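Local coordinates for phosphoribosylaminoimidazole carboxylase, ATPase subunit (Thermotoga maritima, PDB 3AX6), which probably catalyses the ATP-dependent joining of bicarbonate to 5-aminoimidazole ribonucleotide, giving N5-carboxyaminoimidazole ribonucleotide in purine biosynthesis, at residues K2-I7 with A284-P289; K87-P92 with R184-E189; Y93-I98 with I258-H263; V238-I243 with F278-R283. One frame throughout, in Å; residues are numbered along the deposited sequence.

Interaction 1 of 4, residues K2-I7 with A284-P289; sequences KKIGII and AIMNLP
Strand 3-7, the middle strand of the parallel sheet in the N-terminal domain, meets the C-terminal end of helix 277-285 through Ile4 and Met286, a selenomethionine in this crystal. The selenium crosses the longer branch of the isoleucine at a slant, with Met286 SE 3.7 Å from Ile4 CD1 and just as close to Ile4 CG1. That position depends on a folded chain: chi2 (-49°) and chi3 turn Met286 back on itself, so the selenium faces the strand while the terminal methyl swings toward Lys2. There the contact is with the aliphatic part of the lysine, Lys2 CD to Met286 CE at 3.7 Å, the two chains running past each other in opposite senses. Ile4 CG2, the other branch, faces Ile285 CD1 more loosely at 4.3 Å.

The helix closes here in a Schellman motif. Asn287, at positive phi, is its C-prime residue; Asn287 N bonds to Ala284 O at 3.1 Å, and Leu288 N reaches back to Arg283 O. Met286, just before it, is the first residue to leave helical geometry. Ile285 and Met286 also pack on Val65 of strand 65-68, next to strand 3-7 in the sheet, and Leu288 beyond them packs on Leu323 of the second subunit.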
loop_
_atom_site.group_PDB
_atom_site.type_symbol
_atom_site.label_atom_id
_atom_site.label_comp_id
_atom_site.label_asym_id
_atom_site.label_seq_id
_atom_site.Cartn_x
_atom_site.Cartn_y
_atom_site.Cartn_z
ATOM N N LYS A 2 2.855 -8.057 19.605
ATOM C CA LYS A 2 2.478 -6.870 20.372
ATOM C C LYS A 2 1.160 -6.302 19.865
ATOM O O LYS A 2 0.808 -6.473 18.700
ATOM C CB LYS A 2 3.567 -5.795 20.284
ATOM C CG LYS A 2 4.881 -6.191 20.938
ATOM C CD LYS A 2 5.901 -5.061 20.865
ATOM C CE LYS A 2 7.218 -5.447 21.539
ATOM N NZ LYS A 2 8.212 -4.330 21.529
ATOM N N LYS A 3 0.435 -5.625 20.751
ATOM C CA LYS A 3 -0.854 -5.043 20.404
ATOM C C LYS A 3 -0.821 -3.522 20.368
ATOM O O LYS A 3 -0.252 -2.881 21.247
ATOM C CB LYS A 3 -1.917 -5.500 21.403
ATOM C CG LYS A 3 -2.099 -7.015 21.489
ATOM C CD LYS A 3 -3.143 -7.397 22.538
ATOM C CE LYS A 3 -3.292 -8.910 22.668
ATOM N NZ LYS A 3 -3.821 -9.532 21.425
ATOM N N ILE A 4 -1.433 -2.953 19.338
ATOM C CA ILE A 4 -1.512 -1.505 19.189
ATOM C C ILE A 4 -2.981 -1.095 19.242
ATOM O O ILE A 4 -3.812 -1.619 18.494
ATOM C CB ILE A 4 -0.918 -1.033 17.840
ATOM C CG1 ILE A 4 0.591 -1.297 17.808
ATOM C CG2 ILE A 4 -1.201 0.450 17.636
ATOM C CD1 ILE A 4 1.246 -0.963 16.489
ATOM N N GLY A 5 -3.297 -0.170 20.140
ATOM C CA GLY A 5 -4.659 0.305 20.260
ATOM C C GLY A 5 -4.780 1.618 19.510
ATOM O O GLY A 5 -3.902 2.484 19.618
ATOM N N ILE A 6 -5.855 1.768 18.743
ATOM C CA ILE A 6 -6.065 2.985 17.970
ATOM C C ILE A 6 -7.428 3.608 18.248
ATOM O O ILE A 6 -8.460 2.985 18.021
ATOM C CB ILE A 6 -5.963 2.716 16.447
ATOM C CG1 ILE A 6 -4.623 2.062 16.113
ATOM C CG2 ILE A 6 -6.097 4.025 15.676
ATOM C CD1 ILE A 6 -4.453 1.754 14.641
ATOM N N ILE A 7 -7.422 4.840 18.745
ATOM C CA ILE A 7 -8.659 5.564 19.030
ATOM C C ILE A 7 -9.007 6.360 17.776
ATOM O O ILE A 7 -8.301 7.300 17.415
ATOM C CB ILE A 7 -8.479 6.536 20.222
ATOM C CG1 ILE A 7 -8.084 5.746 21.474
ATOM C CG2 ILE A 7 -9.771 7.323 20.458
ATOM C CD1 ILE A 7 -7.632 6.603 22.651
ATOM N N ALA A 284 7.568 4.866 14.585
ATOM C CA ALA A 284 7.852 5.813 15.647
ATOM C C ALA A 284 7.196 5.486 16.985
ATOM O O ALA A 284 7.849 5.556 18.030
ATOM C CB ALA A 284 7.476 7.223 15.207
ATOM N N ILE A 285 5.920 5.123 16.978
ATOM C CA ILE A 285 5.271 4.832 18.251
ATOM C C ILE A 285 5.730 3.503 18.849
ATOM O O ILE A 285 5.537 3.257 20.043
ATOM C CB ILE A 285 3.734 4.841 18.134
ATOM C CG1 ILE A 285 3.249 3.627 17.340
ATOM C CG2 ILE A 285 3.283 6.138 17.481
ATOM C CD1 ILE A 285 1.730 3.516 17.276
HETATM N N MSE A 286 6.334 2.649 18.025
HETATM C CA MSE A 286 6.840 1.365 18.512
HETATM C C MSE A 286 8.340 1.476 18.803
HETATM O O MSE A 286 9.009 0.476 19.048
HETATM C CB MSE A 286 6.600 0.249 17.484
HETATM C CG MSE A 286 5.138 -0.047 17.176
HETATM SE SE MSE A 286 4.057 -0.256 18.759
HETATM C CE MSE A 286 4.916 -1.793 19.506
ATOM N N ASN A 287 8.856 2.702 18.765
ATOM C CA ASN A 287 10.267 2.974 19.024
ATOM C C ASN A 287 11.188 2.049 18.233
ATOM O O ASN A 287 12.123 1.463 18.777
ATOM C CB ASN A 287 10.560 2.864 20.525
ATOM C CG ASN A 287 11.694 3.783 20.970
ATOM O OD1 ASN A 287 11.929 4.831 20.376
ATOM N ND2 ASN A 287 12.387 3.397 22.031
ATOM N N LEU A 288 10.894 1.922 16.943
ATOM C CA LEU A 288 11.672 1.108 16.019
ATOM C C LEU A 288 12.426 2.069 15.103
ATOM O O LEU A 288 12.083 3.253 15.024
ATOM C CB LEU A 288 10.739 0.245 15.170
ATOM C CG LEU A 288 9.915 -0.821 15.883
ATOM C CD1 LEU A 288 8.795 -1.303 14.988
ATOM C CD2 LEU A 288 10.832 -1.966 16.269
ATOM N N PRO A 289 13.478 1.581 14.417
ATOM C CA PRO A 289 14.236 2.450 13.514
ATOM C C PRO A 289 13.300 3.033 12.453
ATOM O O PRO A 289 12.478 2.320 11.864
ATOM C CB PRO A 289 15.277 1.503 12.924
ATOM C CG PRO A 289 15.560 0.585 14.072
ATOM C CD PRO A 289 14.179 0.299 14.625
#

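Interaction 2 of 4, residues K87-P92 with R184-E189; sequences KIHPSP and RNEKGE
Lys87 and Glu186 form a salt bridge. Lys87 NZ donates to Glu186 OE2 at 3.2 Å, meeting that oxygen's syn lone pair, on the side of the other oxygen, and makes a second, weak bond to Glu186 OE1 at 3.3 Å. Both carboxylate oxygens thus face the ammonium group. The lysine gets there by bending at chi2 and again at chi4, whereas Glu186 is extended. Glu186 OE2 also lies 3.6 Å from His89 CE1, the carboxylate standing almost at right angles (89°) to the imidazole. With alanine in place of Lys87, the Glu186 carboxylate would probably lose its charge partner across this contact and be freer to turn.

The contact joins the short, weakly bonded strand 87-88, at one edge of the parallel sheet, to the turn linking antiparallel strands 174-184 and 190-198. Asn185 N bonds to Glu189 O at 3.0 Å across the base of that turn, and Gly188 passes through it at a positive phi. Further out, Asn287 OD1 takes up the backbone N-H groups of Glu186 and Lys187. On the other side His89 O accepts from Thr67 OG1, His89 ND1 makes a weak bond to Ile285 O, and a cis peptide leads into Pro90.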
loop_
_atom_site.group_PDB
_atom_site.type_symbol
_atom_site.label_atom_id
_atom_site.label_comp_id
_atom_site.label_asym_id
_atom_site.label_seq_id
_atom_site.Cartn_x
_atom_site.Cartn_y
_atom_site.Cartn_z
ATOM N N LYS A 87 1.969 3.227 27.641
ATOM C CA LYS A 87 2.533 3.847 26.452
ATOM C C LYS A 87 1.473 4.451 25.538
ATOM O O LYS A 87 0.736 3.726 24.868
ATOM C CB LYS A 87 3.351 2.816 25.681
ATOM C CG LYS A 87 4.839 3.018 25.782
ATOM C CD LYS A 87 5.317 3.013 27.215
ATOM C CE LYS A 87 6.721 3.585 27.296
ATOM N NZ LYS A 87 6.766 4.979 26.763
ATOM N N ILE A 88 1.400 5.779 25.520
ATOM C CA ILE A 88 0.442 6.490 24.672
ATOM C C ILE A 88 1.185 7.542 23.854
ATOM O O ILE A 88 1.762 8.485 24.404
ATOM C CB ILE A 88 -0.655 7.157 25.514
ATOM C CG1 ILE A 88 -1.361 6.092 26.364
ATOM C CG2 ILE A 88 -1.670 7.837 24.594
ATOM C CD1 ILE A 88 -2.196 6.657 27.497
ATOM N N HIS A 89 1.159 7.369 22.535
ATOM C CA HIS A 89 1.875 8.256 21.620
ATOM C C HIS A 89 1.045 8.760 20.450
ATOM O O HIS A 89 0.391 7.973 19.763
ATOM C CB HIS A 89 3.099 7.521 21.069
ATOM C CG HIS A 89 4.056 7.067 22.125
ATOM N ND1 HIS A 89 4.725 5.866 22.054
ATOM C CD2 HIS A 89 4.484 7.670 23.259
ATOM C CE1 HIS A 89 5.524 5.748 23.099
ATOM N NE2 HIS A 89 5.398 6.829 23.844
ATOM N N PRO A 90 1.080 10.081 20.190
ATOM C CA PRO A 90 1.860 11.061 20.953
ATOM C C PRO A 90 1.327 11.231 22.370
ATOM O O PRO A 90 0.160 10.940 22.655
ATOM C CB PRO A 90 1.708 12.346 20.137
ATOM C CG PRO A 90 1.463 11.852 18.755
ATOM C CD PRO A 90 0.497 10.716 18.996
ATOM N N SER A 91 2.193 11.704 23.253
ATOM C CA SER A 91 1.816 11.916 24.642
ATOM C C SER A 91 0.580 12.792 24.776
ATOM O O SER A 91 0.371 13.705 23.979
ATOM C CB SER A 91 2.961 12.573 25.413
ATOM O OG SER A 91 2.486 13.060 26.653
ATOM N N PRO A 92 -0.258 12.515 25.789
ATOM C CA PRO A 92 -1.476 13.285 26.038
ATOM C C PRO A 92 -1.078 14.731 26.333
ATOM O O PRO A 92 -1.843 15.666 26.087
ATOM C CB PRO A 92 -2.070 12.595 27.263
ATOM C CG PRO A 92 -1.585 11.198 27.134
ATOM C CD PRO A 92 -0.154 11.393 26.734
ATOM N N ARG A 184 9.326 11.135 14.897
ATOM C CA ARG A 184 10.354 11.020 15.914
ATOM C C ARG A 184 10.071 9.840 16.840
ATOM O O ARG A 184 8.917 9.574 17.192
ATOM C CB ARG A 184 10.437 12.324 16.725
ATOM C CG ARG A 184 11.487 12.327 17.828
ATOM C CD ARG A 184 11.578 13.703 18.495
ATOM N NE ARG A 184 12.549 13.762 19.593
ATOM C CZ ARG A 184 12.392 13.166 20.776
ATOM N NH1 ARG A 184 11.299 12.454 21.035
ATOM N NH2 ARG A 184 13.324 13.296 21.708
ATOM N N ASN A 185 11.152 9.153 17.210
ATOM C CA ASN A 185 11.180 7.994 18.115
ATOM C C ASN A 185 11.315 8.477 19.540
ATOM O O ASN A 185 11.615 9.641 19.777
ATOM C CB ASN A 185 12.430 7.150 17.865
ATOM C CG ASN A 185 12.187 6.032 16.930
ATOM O OD1 ASN A 185 13.110 5.302 16.571
ATOM N ND2 ASN A 185 10.932 5.868 16.521
ATOM N N GLU A 186 11.137 7.566 20.489
ATOM C CA GLU A 186 11.322 7.926 21.881
ATOM C C GLU A 186 12.840 7.960 22.090
ATOM O O GLU A 186 13.342 8.670 22.957
ATOM C CB GLU A 186 10.669 6.903 22.809
ATOM C CG GLU A 186 10.577 7.382 24.247
ATOM C CD GLU A 186 9.483 6.683 25.029
ATOM O OE1 GLU A 186 9.212 7.090 26.177
ATOM O OE2 GLU A 186 8.888 5.723 24.495
ATOM N N LYS A 187 13.560 7.198 21.266
ATOM C CA LYS A 187 15.023 7.145 21.315
ATOM C C LYS A 187 15.603 8.475 20.845
ATOM O O LYS A 187 16.771 8.779 21.088
ATOM C CB LYS A 187 15.556 6.030 20.405
ATOM C CG LYS A 187 15.561 4.632 21.007
ATOM C CD LYS A 187 15.996 3.598 19.969
ATOM C CE LYS A 187 16.425 2.289 20.613
ATOM N NZ LYS A 187 15.381 1.723 21.508
ATOM N N GLY A 188 14.788 9.258 20.146
ATOM C CA GLY A 188 15.251 10.546 19.664
ATOM C C GLY A 188 15.563 10.600 18.179
ATOM O O GLY A 188 15.901 11.662 17.658
ATOM N N GLU A 189 15.469 9.471 17.486
ATOM C CA GLU A 189 15.741 9.482 16.055
ATOM C C GLU A 189 14.658 10.295 15.340
ATOM O O GLU A 189 13.475 10.152 15.651
ATOM C CB GLU A 189 15.780 8.051 15.495
ATOM C CG GLU A 189 15.672 8.014 13.976
ATOM C CD GLU A 189 16.016 6.667 13.359
ATOM O OE1 GLU A 189 15.601 5.625 13.906
ATOM O OE2 GLU A 189 16.691 6.661 12.306
#

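Interaction 3 of 4, residues Y93-I98 with I258-H263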
loop_
_atom_site.group_PDB
_atom_site.type_symbol
_atom_site.label_atom_id
_atom_site.label_comp_id
_atom_site.label_asym_id
_atom_site.label_seq_id
_atom_site.Cartn_x
_atom_site.Cartn_y
_atom_site.Cartn_z
ATOM N N TYR A 93 0.128 14.895 26.872
ATOM C CA TYR A 93 0.670 16.208 27.193
ATOM C C TYR A 93 0.929 16.993 25.907
ATOM O O TYR A 93 0.687 18.203 25.844
ATOM C CB TYR A 93 1.965 16.055 27.996
ATOM C CG TYR A 93 1.735 15.720 29.447
ATOM C CD1 TYR A 93 1.292 16.694 30.338
ATOM C CD2 TYR A 93 1.919 14.420 29.928
ATOM C CE1 TYR A 93 1.034 16.391 31.671
ATOM C CE2 TYR A 93 1.663 14.102 31.264
ATOM C CZ TYR A 93 1.218 15.096 32.130
ATOM O OH TYR A 93 0.938 14.808 33.446
ATOM N N THR A 94 1.422 16.304 24.883
ATOM C CA THR A 94 1.680 16.951 23.603
ATOM C C THR A 94 0.325 17.308 23.006
ATOM O O THR A 94 0.101 18.433 22.562
ATOM C CB THR A 94 2.419 16.018 22.621
ATOM O OG1 THR A 94 3.733 15.736 23.114
ATOM C CG2 THR A 94 2.529 16.676 21.252
ATOM N N LEU A 95 -0.577 16.336 23.008
ATOM C CA LEU A 95 -1.917 16.540 22.487
ATOM C C LEU A 95 -2.547 17.744 23.202
ATOM O O LEU A 95 -3.209 18.579 22.579
ATOM C CB LEU A 95 -2.754 15.281 22.715
ATOM C CG LEU A 95 -4.166 15.254 22.128
ATOM C CD1 LEU A 95 -4.120 15.603 20.647
ATOM C CD2 LEU A 95 -4.775 13.879 22.338
ATOM N N GLU A 96 -2.306 17.834 24.507
ATOM C CA GLU A 96 -2.840 18.920 25.321
ATOM C C GLU A 96 -2.309 20.287 24.870
ATOM O O GLU A 96 -3.058 21.264 24.804
ATOM C CB GLU A 96 -2.482 18.674 26.787
ATOM C CG GLU A 96 -3.170 19.596 27.774
ATOM C CD GLU A 96 -2.903 19.188 29.208
ATOM O OE1 GLU A 96 -1.712 19.079 29.574
ATOM O OE2 GLU A 96 -3.878 18.976 29.966
ATOM N N ILE A 97 -1.015 20.343 24.561
ATOM C CA ILE A 97 -0.376 21.571 24.105
ATOM C C ILE A 97 -0.914 22.025 22.750
ATOM O O ILE A 97 -1.130 23.215 22.522
ATOM C CB ILE A 97 1.149 21.393 23.976
ATOM C CG1 ILE A 97 1.788 21.332 25.361
ATOM C CG2 ILE A 97 1.745 22.532 23.168
ATOM C CD1 ILE A 97 3.312 21.237 25.336
ATOM N N ILE A 98 -1.126 21.069 21.852
ATOM C CA ILE A 98 -1.615 21.370 20.514
ATOM C C ILE A 98 -3.106 21.720 20.440
ATOM O O ILE A 98 -3.505 22.567 19.642
ATOM C CB ILE A 98 -1.321 20.195 19.563
ATOM C CG1 ILE A 98 0.182 19.912 19.554
ATOM C CG2 ILE A 98 -1.808 20.523 18.158
ATOM C CD1 ILE A 98 0.575 18.689 18.752
ATOM N N ILE A 258 0.109 22.642 14.158
ATOM C CA ILE A 258 0.751 21.356 14.406
ATOM C C ILE A 258 -0.314 20.271 14.498
ATOM O O ILE A 258 -1.265 20.401 15.267
ATOM C CB ILE A 258 1.508 21.337 15.748
ATOM C CG1 ILE A 258 2.555 22.451 15.795
ATOM C CG2 ILE A 258 2.146 19.968 15.947
ATOM C CD1 ILE A 258 3.321 22.509 17.107
ATOM N N ALA A 259 -0.158 19.205 13.723
ATOM C CA ALA A 259 -1.098 18.091 13.758
ATOM C C ALA A 259 -0.338 16.882 14.316
ATOM O O ALA A 259 0.600 16.391 13.685
ATOM C CB ALA A 259 -1.608 17.796 12.361
ATOM N N PRO A 260 -0.738 16.383 15.503
ATOM C CA PRO A 260 -0.107 15.236 16.170
ATOM C C PRO A 260 -0.575 13.895 15.617
ATOM O O PRO A 260 -1.034 13.029 16.369
ATOM C CB PRO A 260 -0.537 15.423 17.614
ATOM C CG PRO A 260 -1.961 15.845 17.429
ATOM C CD PRO A 260 -1.863 16.884 16.312
ATOM N N ARG A 261 -0.442 13.713 14.308
ATOM C CA ARG A 261 -0.892 12.481 13.692
ATOM C C ARG A 261 -0.636 12.541 12.201
ATOM O O ARG A 261 -0.220 13.579 11.683
ATOM C CB ARG A 261 -2.398 12.340 13.905
ATOM C CG ARG A 261 -3.177 13.556 13.386
ATOM C CD ARG A 261 -4.685 13.322 13.395
ATOM N NE ARG A 261 -5.437 14.513 12.998
ATOM C CZ ARG A 261 -5.417 15.056 11.783
ATOM N NH1 ARG A 261 -4.681 14.524 10.820
ATOM N NH2 ARG A 261 -6.139 16.138 11.529
ATOM N N PRO A 262 -0.855 11.414 11.496
ATOM C CA PRO A 262 -0.660 11.377 10.046
ATOM C C PRO A 262 -1.635 12.431 9.524
ATOM O O PRO A 262 -2.756 12.540 10.029
ATOM C CB PRO A 262 -1.081 9.961 9.688
ATOM C CG PRO A 262 -0.612 9.189 10.874
ATOM C CD PRO A 262 -1.058 10.056 12.027
ATOM N N HIS A 263 -1.219 13.203 8.529
ATOM C CA HIS A 263 -2.055 14.284 8.014
ATOM C C HIS A 263 -2.372 14.178 6.528
ATOM O O HIS A 263 -1.593 13.634 5.747
ATOM C CB HIS A 263 -1.348 15.606 8.322
ATOM C CG HIS A 263 -2.155 16.830 8.023
ATOM N ND1 HIS A 263 -2.319 17.320 6.745
ATOM C CD2 HIS A 263 -2.803 17.691 8.843
ATOM C CE1 HIS A 263 -3.031 18.434 6.792
ATOM N NE2 HIS A 263 -3.335 18.681 8.053
#
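Just past Pro260, the proline that packs on Ile98, Arg261 NH1 donates to Pro262 O at 2.9 Å. The acceptor lies practically in the guanidinium plane, but the bond is bent, with 138° at the hydrogen, and the nitrogen approaches tilted from the carbonyl plane. The same guanidinium has a second partner: Arg261 NE forms a salt bridge with Glu71, which probably helps fix its rotation.

The contact itself is apolar and packs helix 92-99, of the preATP-grasp region, against the end of strand 253-259, of the ATP-grasp region. Ile98 does most of the work: its CD1 methyl sits 3.5 Å from Ile258 CG2, tighter than ordinary van der Waals packing, and 3.6 Å from Pro260 CB. With chi1 at -57°, CG1 is anti to the carbonyl carbon, and the extended chi2 carries CD1 between isoleucine and proline. The other branch, CG2, is modelled very close to Ile258 O, a distance too short to be trusted. One turn earlier, Leu95 CD1 touches Pro260 CG at 3.9 Å, crossing the proline at about a right angle. Pro260 centres an inverse gamma turn, in which Arg261 N makes a weak bond to Ala259 O. Cutting Ile98 back to alanine is likely to open a gap between Ile258 and Pro260 and set helix and strand end freer to shift.

The bound ADP lies about 10 Å from the side chain of Ile98. Ile98 and Ile258 both also touch Gln104 of helix 101-110. Ala259 pairs with Gly242 of strand 239-248, Thr94 packs on Phe241 of that strand, and Pro262 reaches Phe278 and His281 of helix 277-285.

Interaction 4 of 4, residues V238-I243 with F278-R283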
loop_
_atom_site.group_PDB
_atom_site.type_symbol
_atom_site.label_atom_id
_atom_site.label_comp_id
_atom_site.label_asym_id
_atom_site.label_seq_id
_atom_site.Cartn_x
_atom_site.Cartn_y
_atom_site.Cartn_z
ATOM N N VAL A 238 6.726 11.830 19.906
ATOM C CA VAL A 238 6.854 10.425 19.552
ATOM C C VAL A 238 5.702 10.124 18.598
ATOM O O VAL A 238 4.533 10.126 18.994
ATOM C CB VAL A 238 6.750 9.511 20.794
ATOM C CG1 VAL A 238 6.836 8.047 20.373
ATOM C CG2 VAL A 238 7.861 9.848 21.782
ATOM N N GLY A 239 6.045 9.880 17.338
ATOM C CA GLY A 239 5.051 9.609 16.312
ATOM C C GLY A 239 5.369 10.523 15.143
ATOM O O GLY A 239 6.443 11.132 15.111
ATOM N N ILE A 240 4.468 10.625 14.172
ATOM C CA ILE A 240 4.718 11.507 13.040
ATOM C C ILE A 240 3.822 12.732 13.185
ATOM O O ILE A 240 2.671 12.627 13.615
ATOM C CB ILE A 240 4.473 10.787 11.687
ATOM C CG1 ILE A 240 5.105 11.599 10.553
ATOM C CG2 ILE A 240 2.990 10.585 11.442
ATOM C CD1 ILE A 240 5.057 10.892 9.210
ATOM N N PHE A 241 4.360 13.898 12.839
ATOM C CA PHE A 241 3.619 15.149 12.976
ATOM C C PHE A 241 3.501 15.949 11.691
ATOM O O PHE A 241 4.410 15.944 10.852
ATOM C CB PHE A 241 4.278 16.035 14.043
ATOM C CG PHE A 241 4.358 15.399 15.396
ATOM C CD1 PHE A 241 5.183 14.300 15.617
ATOM C CD2 PHE A 241 3.578 15.868 16.444
ATOM C CE1 PHE A 241 5.225 13.674 16.860
ATOM C CE2 PHE A 241 3.617 15.246 17.692
ATOM C CZ PHE A 241 4.439 14.150 17.897
ATOM N N GLY A 242 2.369 16.636 11.556
ATOM C CA GLY A 242 2.120 17.484 10.407
ATOM C C GLY A 242 2.383 18.913 10.852
ATOM O O GLY A 242 1.674 19.437 11.710
ATOM N N ILE A 243 3.422 19.533 10.297
ATOM C CA ILE A 243 3.780 20.903 10.653
ATOM C C ILE A 243 3.415 21.851 9.508
ATOM O O ILE A 243 4.020 21.809 8.437
ATOM C CB ILE A 243 5.298 21.036 10.933
ATOM C CG1 ILE A 243 5.768 19.949 11.909
ATOM C CG2 ILE A 243 5.591 22.426 11.488
ATOM C CD1 ILE A 243 5.060 19.948 13.246
ATOM N N PHE A 278 2.151 6.569 7.231
ATOM C CA PHE A 278 1.455 5.611 8.086
ATOM C C PHE A 278 2.383 4.517 8.606
ATOM O O PHE A 278 2.284 4.112 9.763
ATOM C CB PHE A 278 0.270 5.020 7.330
ATOM C CG PHE A 278 -0.805 6.026 7.033
ATOM C CD1 PHE A 278 -1.698 6.422 8.029
ATOM C CD2 PHE A 278 -0.912 6.599 5.771
ATOM C CE1 PHE A 278 -2.683 7.376 7.766
ATOM C CE2 PHE A 278 -1.888 7.547 5.498
ATOM C CZ PHE A 278 -2.778 7.939 6.494
ATOM N N GLU A 279 3.284 4.033 7.758
ATOM C CA GLU A 279 4.242 3.039 8.212
ATOM C C GLU A 279 5.175 3.756 9.190
ATOM O O GLU A 279 5.521 3.234 10.245
ATOM C CB GLU A 279 5.085 2.504 7.053
ATOM C CG GLU A 279 6.135 1.508 7.512
ATOM C CD GLU A 279 7.094 1.105 6.423
ATOM O OE1 GLU A 279 6.697 1.138 5.242
ATOM O OE2 GLU A 279 8.238 0.738 6.749
ATOM N N GLN A 280 5.574 4.965 8.816
ATOM C CA GLN A 280 6.483 5.777 9.620
ATOM C C GLN A 280 5.928 5.993 11.025
ATOM O O GLN A 280 6.658 5.897 12.018
ATOM C CB GLN A 280 6.713 7.126 8.932
ATOM C CG GLN A 280 7.936 7.881 9.418
ATOM C CD GLN A 280 9.231 7.185 9.037
ATOM O OE1 GLN A 280 9.584 6.145 9.596
ATOM N NE2 GLN A 280 9.939 7.750 8.069
ATOM N N HIS A 281 4.631 6.278 11.099
ATOM C CA HIS A 281 3.960 6.505 12.370
ATOM C C HIS A 281 4.041 5.270 13.264
ATOM O O HIS A 281 4.279 5.381 14.477
ATOM C CB HIS A 281 2.494 6.877 12.130
ATOM C CG HIS A 281 1.756 7.258 13.376
ATOM N ND1 HIS A 281 2.075 8.377 14.117
ATOM C CD2 HIS A 281 0.722 6.661 14.018
ATOM C CE1 HIS A 281 1.270 8.452 15.162
ATOM N NE2 HIS A 281 0.441 7.422 15.126
ATOM N N ILE A 282 3.838 4.096 12.667
ATOM C CA ILE A 282 3.903 2.848 13.418
ATOM C C ILE A 282 5.322 2.647 13.927
ATOM O O ILE A 282 5.528 2.307 15.094
ATOM C CB ILE A 282 3.511 1.620 12.555
ATOM C CG1 ILE A 282 2.088 1.782 12.010
ATOM C CG2 ILE A 282 3.607 0.346 13.391
ATOM C CD1 ILE A 282 1.043 2.065 13.069
ATOM N N ARG A 283 6.300 2.857 13.054
ATOM C CA ARG A 283 7.697 2.713 13.453
ATOM C C ARG A 283 8.016 3.615 14.645
ATOM O O ARG A 283 8.644 3.178 15.606
ATOM C CB ARG A 283 8.652 3.080 12.308
ATOM C CG ARG A 283 8.702 2.105 11.123
ATOM C CD ARG A 283 9.932 2.424 10.282
ATOM N NE ARG A 283 9.942 1.797 8.969
ATOM C CZ ARG A 283 11.034 1.294 8.403
ATOM N NH1 ARG A 283 12.196 1.344 9.047
ATOM N NH2 ARG A 283 10.975 0.747 7.196
#
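Ile240 and His281 supply the one hydrogen bond between strand and helix. Ile240 N donates to His281 ND1 at 3.3 Å and 163°, rather long but straight, and arrives at the ring edge, nearly in its plane. ND1 is thus an acceptor, and the far nitrogen, NE2, bonds to Thr67 OG1; the imidazole is held through both nitrogens, which should fix its rotation. With CG anti to the backbone N, the ring is carried out to the strand.

Packing contacts flank this bond. Ile240 CG2 lies 3.8 Å from His281 CB, while CD1, at the end of the other branch, rests 4.1 Å from Gln280 CB. Beyond that point the glutamine turns away, its NE2 bonding to Gly291 O. Gly239 CA comes to 3.9 Å from His281 ND1; a side chain there would run into the imidazole, and the backbone angles alone already call for glycine.

The ionic interaction stays within the helix. Arg283 grips Glu279 OE2 side-on, NE at 3.0 Å and NH2 at 2.8 Å, both to one oxygen and close to the guanidinium plane. Arg283 NH2 also bonds to Leu328 O of the second subunit, which brings this face of the helix into the dimer interface.

Strand 239-243 and helix 278-283 approach to 6.5 Å between axes, their directions 132° apart. Strands 174-184 and 253-259 flank strand 239-248 in the antiparallel sheet, Phe241 and Ile243 pack on helix 218-235, and Phe278 and His281 touch helix 11-22.

Helix 277-285 and the antiparallel sheet tie together the N-terminal Rossmann-like domain and the ATP-grasp region. Interactions 1 and 4 share the helix, their centres 10 Å apart, and both touch the second subunit. Interaction 2 lies 9 Å from each of them, joined to interaction 1 through Asn287 and to interaction 4 by the backbone bond of Arg184 N to Gly239 O. Interaction 3 is 11 Å from interaction 4, on the neighbouring strand, and 16 Å from interaction 1. Along the chain, interaction 1 encloses the other three; interactions 2 and 3 cross, as do 3 and 4, so early and late segments are interleaved where the N-terminal and ATP-grasp parts meet.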